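Local structure of hydroxyethylthiazole kinase (3HPD) at the interface of chains A and B. The protein catalyses the ATP-dependent phosphorylation of the hydroxyl group of 4-methyl-5-beta-hydroxyethylthiazole, a magnesium-requiring step of thiamine biosynthesis. Residues are numbered along the deposited sequence; one frame, centred on the assembly and turned at random. Chains: chain A/B, Hydroxyethylthiazole kinase.

The interface of chains A and B. Residues chain A 25, 29, 189-191, 239; chain B 27-28, 31-32, 35, 43.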
loop_
_atom_site.group_PDB
_atom_site.type_symbol
_atom_site.label_atom_id
_atom_site.label_comp_id
_atom_site.label_asym_id
_atom_site.label_seq_id
_atom_site.Cartn_x
_atom_site.Cartn_y
_atom_site.Cartn_z
ATOM N N VAL A 25 3.976 0.325 -4.905
ATOM C CA VAL A 25 4.506 -0.311 -3.708
ATOM C C VAL A 25 4.787 0.680 -2.582
ATOM O O VAL A 25 4.722 0.321 -1.405
ATOM C CB VAL A 25 5.819 -1.072 -4.034
ATOM C CG1 VAL A 25 6.364 -1.756 -2.784
ATOM C CG2 VAL A 25 5.567 -2.090 -5.128
ATOM N N THR A 29 3.503 4.199 2.145
ATOM C CA THR A 29 4.778 4.239 2.797
ATOM C C THR A 29 5.495 5.608 2.682
ATOM O O THR A 29 5.915 6.185 3.697
ATOM C CB THR A 29 5.548 3.030 2.217
ATOM O OG1 THR A 29 5.778 2.064 3.247
ATOM C CG2 THR A 29 6.760 3.442 1.529
ATOM N N ARG A 189 15.959 -4.933 4.198
ATOM C CA ARG A 189 14.840 -5.857 4.362
ATOM C C ARG A 189 13.486 -5.157 4.396
ATOM O O ARG A 189 12.468 -5.766 4.730
ATOM C CB ARG A 189 15.017 -6.696 5.633
ATOM C CG ARG A 189 16.274 -7.551 5.642
ATOM C CD ARG A 189 16.419 -8.374 4.366
ATOM N NE ARG A 189 17.499 -9.347 4.487
ATOM C CZ ARG A 189 17.330 -10.615 4.850
ATOM N NH1 ARG A 189 16.116 -11.077 5.116
ATOM N NH2 ARG A 189 18.383 -11.415 4.967
ATOM N N VAL A 190 13.478 -3.873 4.056
ATOM C CA VAL A 190 12.241 -3.101 4.009
ATOM C C VAL A 190 12.188 -2.527 2.596
ATOM O O VAL A 190 13.131 -1.882 2.149
ATOM C CB VAL A 190 12.244 -1.962 5.046
ATOM C CG1 VAL A 190 10.919 -1.199 4.994
ATOM C CG2 VAL A 190 12.456 -2.538 6.442
ATOM N N THR A 191 11.091 -2.760 1.889
ATOM C CA THR A 191 10.996 -2.285 0.517
ATOM C C THR A 191 10.760 -0.785 0.362
ATOM O O THR A 191 10.061 -0.157 1.164
ATOM C CB THR A 191 9.896 -3.052 -0.256
ATOM O OG1 THR A 191 10.060 -2.822 -1.663
ATOM C CG2 THR A 191 8.507 -2.589 0.174
ATOM N N HIS A 239 10.431 -1.462 10.446
ATOM C CA HIS A 239 9.744 -0.605 9.478
ATOM C C HIS A 239 8.872 0.420 10.206
ATOM O O HIS A 239 8.891 1.609 9.883
ATOM C CB HIS A 239 8.868 -1.462 8.550
ATOM C CG HIS A 239 8.151 -0.681 7.491
ATOM N ND1 HIS A 239 7.153 -1.228 6.713
ATOM C CD2 HIS A 239 8.289 0.602 7.074
ATOM C CE1 HIS A 239 6.707 -0.317 5.866
ATOM N NE2 HIS A 239 7.381 0.802 6.065
ATOM N N MET B 27 0.654 -4.787 -2.777
ATOM C CA MET B 27 1.928 -4.362 -3.358
ATOM C C MET B 27 3.077 -4.281 -2.351
ATOM O O MET B 27 4.110 -4.924 -2.518
ATOM C CB MET B 27 1.763 -2.995 -4.029
ATOM C CG MET B 27 1.027 -3.009 -5.367
ATOM S SD MET B 27 2.087 -3.470 -6.761
ATOM C CE MET B 27 0.851 -3.653 -8.078
ATOM N N ASN B 28 2.889 -3.482 -1.306
ATOM C CA ASN B 28 3.918 -3.283 -0.285
ATOM C C ASN B 28 4.079 -4.486 0.620
ATOM O O ASN B 28 5.173 -4.925 0.973
ATOM C CB ASN B 28 3.536 -2.078 0.568
ATOM C CG ASN B 28 4.606 -1.714 1.560
ATOM O OD1 ASN B 28 4.585 -2.146 2.713
ATOM N ND2 ASN B 28 5.571 -0.931 1.108
ATOM N N ALA B 31 5.790 -7.503 -0.975
ATOM C CA ALA B 31 7.183 -7.156 -1.229
ATOM C C ALA B 31 7.965 -7.301 0.070
ATOM O O ALA B 31 9.054 -7.875 0.089
ATOM C CB ALA B 31 7.293 -5.727 -1.739
ATOM N N ASN B 32 7.403 -6.782 1.159
ATOM C CA ASN B 32 8.067 -6.873 2.447
ATOM C C ASN B 32 8.081 -8.292 2.997
ATOM O O ASN B 32 8.985 -8.660 3.745
ATOM C CB ASN B 32 7.431 -5.915 3.453
ATOM C CG ASN B 32 7.938 -4.499 3.292
ATOM O OD1 ASN B 32 9.113 -4.288 2.983
ATOM N ND2 ASN B 32 7.066 -3.522 3.511
ATOM N N LEU B 35 11.024 -9.852 1.229
ATOM C CA LEU B 35 12.295 -9.364 1.768
ATOM C C LEU B 35 12.592 -9.971 3.143
ATOM O O LEU B 35 13.728 -10.339 3.432
ATOM C CB LEU B 35 12.288 -7.834 1.873
ATOM C CG LEU B 35 12.399 -7.050 0.560
ATOM C CD1 LEU B 35 12.200 -5.567 0.850
ATOM C CD2 LEU B 35 13.755 -7.292 -0.095
ATOM N N MET B 43 8.099 -5.558 -8.568
ATOM C CA MET B 43 6.741 -5.410 -9.070
ATOM C C MET B 43 6.800 -4.636 -10.382
ATOM O O MET B 43 7.279 -3.502 -10.421
ATOM C CB MET B 43 5.870 -4.656 -8.058
ATOM C CG MET B 43 5.276 -5.528 -6.950
ATOM S SD MET B 43 6.506 -6.381 -5.949
ATOM C CE MET B 43 5.447 -7.253 -4.788
HETATM O O HOH W 1 10.192 -6.937 5.541
HETATM O O HOH W 2 8.031 -0.639 2.963
#
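Two asparagine amides of chain B, one helical turn apart, read main-chain groups of chain A. The carbonyl OD1 of B:Asn32, with CG anti to its own carbonyl carbon (chi1 -81°), accepts the backbone N-H of A:Thr191 at 2.7 Å from N; the bond is nearly straight (174° at H) and lies in the amide carbonyl plane. B:Asn28, with CG anti to its backbone N (chi1 -174°), instead donates: ND2 lies 2.9 Å from the carbonyl O of A:Val25, again in the carbonyl plane. A weak bond joins NH1 of the A:Arg189 guanidinium to the B:Leu35 carbonyl.

Water extends this polar network. Water 2 bonds to ND2 of both asparagines and to the A:Thr191 carbonyl O (2.8 Å), so each amide nitrogen is tied to chain A through it. Water 1 links the main-chain O of A:Arg189 to the main-chain O of B:Asn32.

Apolar packing flanks the bonds. A:Val25 divides its methyls: CG1 rests 3.8 Å from CA of B:Asn28, while CG2 meets CG of B:Met43, the side chains crossing at about a right angle. CD1 of B:Leu35 packs 3.5 Å from CA of A:Thr191, whose side chain crosses that of B:Asn32 obliquely, methyl CG2 3.7 Å from the amide carbon CG.

In the fold, one face of B helix 27-37 lies against A loop residues, including the segment after 3-10 helix 185-189 that leads into helix 193-205. B:Met43, a predicted substrate-binding residue, places this contact near a probable active site within the deposited trimer.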